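Local atomic coordinates of aromatic-L-amino-acid decarboxylase (Catharanthus roseus, PDB entry 6EEW), a protein that catalyses the pyridoxal 5'-phosphate-dependent decarboxylation of L-tryptophan to tryptamine and of L-5-hydroxytryptophan to serotonin. Residues A[325-330]-A[375-380]; A[93-98]-A[474-479]. All coordinates share one frame; numbering follows the deposited sequence.

Contact 1: residues A[325-330]-A[375-380]; sequences LDCTCL and SLKLWL
Lys377 and Leu378, in the first turns of helix 375-409, pack on Asp326, Cys327 and Cys329, where the loop that follows the cofactor-bearing Lys319 runs into strand 328-332 of the seven-stranded sheet. The polar half of the contact is the Lys377 ammonium, which donates to Asp326 O over an NZ-to-O distance of 2.8 Å. It approaches from above the carbonyl plane, 48° out of it. CG of Lys377 lies between the backbone N and the carbonyl carbon (chi1 67°), and beyond it the chain is fully extended, carrying NZ straight across to the loop. On the way the Lys377 CE methylene passes 3.9 Å from Cys327 CB. The same NZ also bonds Tyr324 O and forms a salt bridge with Glu113 of helix 107-119, so a buried ammonium is gripped by three oxygens and its charge is probably balanced by the carboxylate. Leu378 supplies the apolar half, its branched end meeting the sulphurs of two cysteines two residues apart. Cys327 SG, anti to its own backbone N, reaches Leu378 CG at 3.8 Å, while Leu378 CD1 meets Cys329 SG at 3.8 Å. Cys327 N is also hydrogen-bonded to His318 ND1, a side chain of the tryptophan site. The arrangement packs the N-terminal part of helix 375-409 against the loop and strand that follow the cofactor lysine, in the large domain of a fold type I pyridoxal-phosphate enzyme.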
loop_
_atom_site.group_PDB
_atom_site.type_symbol
_atom_site.label_atom_id
_atom_site.label_comp_id
_atom_site.label_asym_id
_atom_site.label_seq_id
_atom_site.Cartn_x
_atom_site.Cartn_y
_atom_site.Cartn_z
ATOM N N LEU A 325 -7.843 -7.452 -2.584
ATOM C CA LEU A 325 -7.133 -6.230 -2.217
ATOM C C LEU A 325 -5.827 -6.598 -1.527
ATOM O O LEU A 325 -5.789 -7.534 -0.729
ATOM C CB LEU A 325 -7.974 -5.365 -1.279
ATOM C CG LEU A 325 -9.029 -4.420 -1.853
ATOM C CD1 LEU A 325 -10.250 -5.209 -2.323
ATOM C CD2 LEU A 325 -9.400 -3.346 -0.836
ATOM N N ASP A 326 -4.743 -5.883 -1.836
ATOM C CA ASP A 326 -4.665 -4.833 -2.842
ATOM C C ASP A 326 -4.011 -5.406 -4.069
ATOM O O ASP A 326 -3.242 -6.368 -3.975
ATOM C CB ASP A 326 -3.828 -3.631 -2.379
ATOM C CG ASP A 326 -4.466 -2.863 -1.253
ATOM O OD1 ASP A 326 -5.658 -2.511 -1.393
ATOM O OD2 ASP A 326 -3.768 -2.597 -0.239
ATOM N N CYS A 327 -4.304 -4.801 -5.222
ATOM C CA CYS A 327 -3.622 -5.155 -6.457
ATOM C C CYS A 327 -4.001 -4.182 -7.565
ATOM O O CYS A 327 -5.127 -4.228 -8.069
ATOM C CB CYS A 327 -3.958 -6.591 -6.861
ATOM S SG CYS A 327 -2.944 -7.245 -8.198
ATOM N N THR A 328 -3.079 -3.291 -7.936
ATOM C CA THR A 328 -3.257 -2.384 -9.061
ATOM C C THR A 328 -2.050 -2.484 -9.985
ATOM O O THR A 328 -0.917 -2.523 -9.513
ATOM C CB THR A 328 -3.457 -0.970 -8.561
ATOM O OG1 THR A 328 -4.760 -0.898 -7.980
ATOM C CG2 THR A 328 -3.326 0.026 -9.682
ATOM N N CYS A 329 -2.285 -2.600 -11.285
ATOM C CA CYS A 329 -1.216 -2.682 -12.267
ATOM C C CYS A 329 -1.077 -1.353 -12.975
ATOM O O CYS A 329 -2.081 -0.750 -13.381
ATOM C CB CYS A 329 -1.482 -3.778 -13.300
ATOM S SG CYS A 329 -1.664 -5.404 -12.613
ATOM N N LEU A 330 0.169 -0.917 -13.145
ATOM C CA LEU A 330 0.486 0.343 -13.796
ATOM C C LEU A 330 1.545 0.075 -14.847
ATOM O O LEU A 330 2.552 -0.584 -14.561
ATOM C CB LEU A 330 0.998 1.370 -12.803
ATOM C CG LEU A 330 1.584 2.673 -13.341
ATOM C CD1 LEU A 330 0.485 3.577 -13.888
ATOM C CD2 LEU A 330 2.362 3.351 -12.228
ATOM N N SER A 375 3.507 -9.889 -6.938
ATOM C CA SER A 375 3.213 -10.501 -8.228
ATOM C C SER A 375 2.827 -11.969 -8.112
ATOM O O SER A 375 2.236 -12.523 -9.055
ATOM C CB SER A 375 4.431 -10.371 -9.146
ATOM O OG SER A 375 5.539 -11.091 -8.606
ATOM N N LEU A 376 3.132 -12.601 -6.975
ATOM C CA LEU A 376 2.918 -14.037 -6.837
ATOM C C LEU A 376 1.459 -14.398 -7.077
ATOM O O LEU A 376 1.147 -15.329 -7.827
ATOM C CB LEU A 376 3.340 -14.494 -5.442
ATOM C CG LEU A 376 3.256 -15.990 -5.149
ATOM C CD1 LEU A 376 4.304 -16.789 -5.975
ATOM C CD2 LEU A 376 3.390 -16.257 -3.640
ATOM N N LYS A 377 0.547 -13.689 -6.419
ATOM C CA LYS A 377 -0.852 -14.056 -6.541
ATOM C C LYS A 377 -1.365 -13.816 -7.958
ATOM O O LYS A 377 -2.182 -14.598 -8.452
ATOM C CB LYS A 377 -1.678 -13.295 -5.501
ATOM C CG LYS A 377 -1.758 -11.786 -5.714
ATOM C CD LYS A 377 -2.727 -11.176 -4.707
ATOM C CE LYS A 377 -2.757 -9.656 -4.764
ATOM N NZ LYS A 377 -3.748 -9.069 -3.772
ATOM N N LEU A 378 -0.878 -12.775 -8.645
ATOM C CA LEU A 378 -1.281 -12.575 -10.040
ATOM C C LEU A 378 -0.806 -13.728 -10.918
ATOM O O LEU A 378 -1.567 -14.254 -11.743
ATOM C CB LEU A 378 -0.728 -11.264 -10.586
ATOM C CG LEU A 378 -1.516 -9.971 -10.411
ATOM C CD1 LEU A 378 -0.924 -8.928 -11.362
ATOM C CD2 LEU A 378 -3.009 -10.179 -10.668
ATOM N N TRP A 379 0.471 -14.099 -10.781
ATOM C CA TRP A 379 1.006 -15.263 -11.476
ATOM C C TRP A 379 0.136 -16.485 -11.239
ATOM O O TRP A 379 -0.203 -17.211 -12.180
ATOM C CB TRP A 379 2.433 -15.520 -11.010
ATOM C CG TRP A 379 3.189 -16.569 -11.761
ATOM C CD1 TRP A 379 3.365 -16.653 -13.110
ATOM C CD2 TRP A 379 3.935 -17.660 -11.191
ATOM N NE1 TRP A 379 4.152 -17.747 -13.420
ATOM C CE2 TRP A 379 4.517 -18.375 -12.257
ATOM C CE3 TRP A 379 4.154 -18.106 -9.880
ATOM C CZ2 TRP A 379 5.308 -19.502 -12.052
ATOM C CZ3 TRP A 379 4.938 -19.226 -9.678
ATOM C CH2 TRP A 379 5.505 -19.913 -10.757
ATOM N N LEU A 380 -0.224 -16.738 -9.976
ATOM C CA LEU A 380 -1.045 -17.906 -9.692
ATOM C C LEU A 380 -2.413 -17.778 -10.336
ATOM O O LEU A 380 -2.954 -18.769 -10.805
ATOM C CB LEU A 380 -1.194 -18.133 -8.187
ATOM C CG LEU A 380 -0.198 -19.107 -7.535
ATOM C CD1 LEU A 380 1.222 -18.634 -7.827
ATOM C CD2 LEU A 380 -0.425 -19.202 -6.036
#

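Contact 2: residues A[93-98]-A[474-479]; sequences MSPNFY and SSLTEE
Pro95 and Thr477 bring their backbones to within 4.1 Å, CA to CA, where two type I beta turns, Ser94 to Phe97 and Ser474 to Thr477, are pressed together. Thr477 makes a direct polar link: its OG1 donates to Pro95 O at 2.8 Å, tilted 32° from the carbonyl plane. With OG1 anti to the carbonyl carbon (chi1 -56°), the other branch, CG2, is turned toward the Tyr98 ring and comes within 4.0 Å of Tyr98 CE1. An alanine in place of Thr477 would probably leave Pro95 O without this hydroxyl donor and open a gap beside the Tyr98 ring. Leu476 crosses the proline obliquely, its CB 3.9 Å from Pro95 CB, while its CD1 methyl rests against Met93 O. Ser474 OG points at Ser94 O from 3.0 Å, a possible hydrogen bond whose proton may instead serve a water. That water accepts from Leu476 N and donates weakly to Met93 O, bridging the two segments. Ser94 OG in turn accepts from Asn96 N at 3.1 Å, forming an ST turn. Around the site, helix 479-496 covers Pro95 and Tyr98 through His481, and Leu22 of the second subunit packs on Leu476. A calcium ion lies about 5 Å from the Thr477 side chain. The whole is a buried meeting of two loops, joined turn to turn just ahead of the C-terminal helix, for which Glu478 takes the N-cap position.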
loop_
_atom_site.group_PDB
_atom_site.type_symbol
_atom_site.label_atom_id
_atom_site.label_comp_id
_atom_site.label_asym_id
_atom_site.label_seq_id
_atom_site.Cartn_x
_atom_site.Cartn_y
_atom_site.Cartn_z
ATOM N N MET A 93 -18.341 -9.870 0.234
ATOM C CA MET A 93 -18.245 -11.188 -0.384
ATOM C C MET A 93 -19.595 -11.863 -0.581
ATOM O O MET A 93 -19.628 -13.001 -1.052
ATOM C CB MET A 93 -17.346 -12.104 0.450
ATOM C CG MET A 93 -15.884 -11.730 0.424
ATOM S SD MET A 93 -15.261 -11.623 -1.252
ATOM C CE MET A 93 -15.362 -9.851 -1.519
ATOM N N SER A 94 -20.688 -11.238 -0.165
ATOM C CA SER A 94 -21.990 -11.863 -0.318
ATOM C C SER A 94 -22.369 -11.913 -1.794
ATOM O O SER A 94 -22.086 -10.969 -2.540
ATOM C CB SER A 94 -23.056 -11.104 0.467
ATOM O OG SER A 94 -24.340 -11.668 0.243
ATOM N N PRO A 95 -23.015 -12.992 -2.250
ATOM C CA PRO A 95 -23.564 -12.989 -3.613
ATOM C C PRO A 95 -24.623 -11.922 -3.829
ATOM O O PRO A 95 -25.010 -11.680 -4.980
ATOM C CB PRO A 95 -24.147 -14.398 -3.761
ATOM C CG PRO A 95 -24.464 -14.817 -2.391
ATOM C CD PRO A 95 -23.370 -14.224 -1.525
ATOM N N ASN A 96 -25.101 -11.268 -2.774
ATOM C CA ASN A 96 -26.131 -10.249 -2.906
ATOM C C ASN A 96 -25.584 -8.846 -2.696
ATOM O O ASN A 96 -26.355 -7.905 -2.494
ATOM C CB ASN A 96 -27.276 -10.545 -1.944
ATOM C CG ASN A 96 -27.980 -11.854 -2.274
ATOM O OD1 ASN A 96 -28.269 -12.143 -3.441
ATOM N ND2 ASN A 96 -28.242 -12.658 -1.249
ATOM N N PHE A 97 -24.268 -8.689 -2.758
ATOM C CA PHE A 97 -23.628 -7.381 -2.710
ATOM C C PHE A 97 -23.470 -6.854 -4.128
ATOM O O PHE A 97 -22.709 -7.421 -4.915
ATOM C CB PHE A 97 -22.269 -7.479 -2.016
ATOM C CG PHE A 97 -21.498 -6.187 -1.993
ATOM C CD1 PHE A 97 -20.757 -5.788 -3.098
ATOM C CD2 PHE A 97 -21.496 -5.384 -0.879
ATOM C CE1 PHE A 97 -20.041 -4.607 -3.080
ATOM C CE2 PHE A 97 -20.787 -4.206 -0.868
ATOM C CZ PHE A 97 -20.065 -3.818 -1.969
ATOM N N TYR A 98 -24.144 -5.736 -4.433
ATOM C CA TYR A 98 -24.101 -5.130 -5.763
ATOM C C TYR A 98 -23.711 -3.659 -5.703
ATOM O O TYR A 98 -24.001 -2.907 -6.641
ATOM C CB TYR A 98 -25.449 -5.255 -6.485
ATOM C CG TYR A 98 -26.003 -6.656 -6.515
ATOM C CD1 TYR A 98 -25.556 -7.582 -7.443
ATOM C CD2 TYR A 98 -26.980 -7.050 -5.619
ATOM C CE1 TYR A 98 -26.054 -8.870 -7.460
ATOM C CE2 TYR A 98 -27.485 -8.333 -5.634
ATOM C CZ TYR A 98 -27.022 -9.236 -6.555
ATOM O OH TYR A 98 -27.527 -10.513 -6.570
ATOM N N SER A 474 -19.708 -9.733 -8.037
ATOM C CA SER A 474 -19.248 -10.384 -6.816
ATOM C C SER A 474 -19.115 -11.887 -7.042
ATOM O O SER A 474 -20.039 -12.543 -7.541
ATOM C CB SER A 474 -20.220 -10.094 -5.670
ATOM O OG SER A 474 -19.786 -10.683 -4.457
ATOM N N SER A 475 -17.955 -12.431 -6.661
ATOM C CA SER A 475 -17.573 -13.754 -7.145
ATOM C C SER A 475 -18.626 -14.814 -6.863
ATOM O O SER A 475 -18.808 -15.727 -7.677
ATOM C CB SER A 475 -16.228 -14.168 -6.561
ATOM O OG SER A 475 -15.191 -13.309 -7.029
ATOM N N LEU A 476 -19.360 -14.699 -5.756
ATOM C CA LEU A 476 -20.312 -15.752 -5.417
ATOM C C LEU A 476 -21.658 -15.585 -6.110
ATOM O O LEU A 476 -22.505 -16.478 -6.007
ATOM C CB LEU A 476 -20.534 -15.804 -3.903
ATOM C CG LEU A 476 -19.390 -16.344 -3.037
ATOM C CD1 LEU A 476 -19.754 -16.333 -1.544
ATOM C CD2 LEU A 476 -18.972 -17.734 -3.491
ATOM N N THR A 477 -21.867 -14.474 -6.810
ATOM C CA THR A 477 -23.131 -14.222 -7.485
ATOM C C THR A 477 -23.330 -15.159 -8.676
ATOM O O THR A 477 -22.483 -15.229 -9.576
ATOM C CB THR A 477 -23.173 -12.771 -7.945
ATOM O OG1 THR A 477 -22.963 -11.918 -6.813
ATOM C CG2 THR A 477 -24.518 -12.450 -8.564
ATOM N N GLU A 478 -24.462 -15.868 -8.684
ATOM C CA GLU A 478 -24.905 -16.697 -9.802
ATOM C C GLU A 478 -26.235 -16.189 -10.357
ATOM O O GLU A 478 -26.876 -15.292 -9.807
ATOM C CB GLU A 478 -25.036 -18.171 -9.385
ATOM C CG GLU A 478 -23.709 -18.844 -9.091
ATOM C CD GLU A 478 -23.884 -20.229 -8.511
ATOM O OE1 GLU A 478 -24.759 -20.400 -7.632
ATOM O OE2 GLU A 478 -23.142 -21.145 -8.924
ATOM N N GLU A 479 -26.663 -16.798 -11.462
ATOM C CA GLU A 479 -27.795 -16.259 -12.210
ATOM C C GLU A 479 -29.039 -16.125 -11.335
ATOM O O GLU A 479 -29.763 -15.118 -11.410
ATOM C CB GLU A 479 -28.063 -17.136 -13.429
ATOM C CG GLU A 479 -29.225 -16.672 -14.275
ATOM C CD GLU A 479 -29.350 -17.464 -15.550
ATOM O OE1 GLU A 479 -28.319 -18.000 -16.006
ATOM O OE2 GLU A 479 -30.474 -17.556 -16.089
HETATM O O HOH W 1 -18.555 -12.621 -3.495
#

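How the contacts relate
The two contacts lie 22 Å apart, centre to centre, and do not touch, their nearest atoms being about 7 Å from each other. Along the chain, 93-98 comes first, then both segments of contact 1, and finally 474-479, so contact 2 brackets the whole of contact 1. Contact 1 joins helix 375-409 to strand 328-332 of the seven-stranded sheet and the loop before it, whereas contact 2 ties an early loop to the turn between strand 465-471 of the four-stranded antiparallel sheet and helix 479-496. Helix 375-409 connects them: further along, its Met400 packs on Thr477. Both lie near bound tryptophan, about 5 Å from the Leu325 side chain and about 7 Å from that of Phe97, and both touch the second subunit.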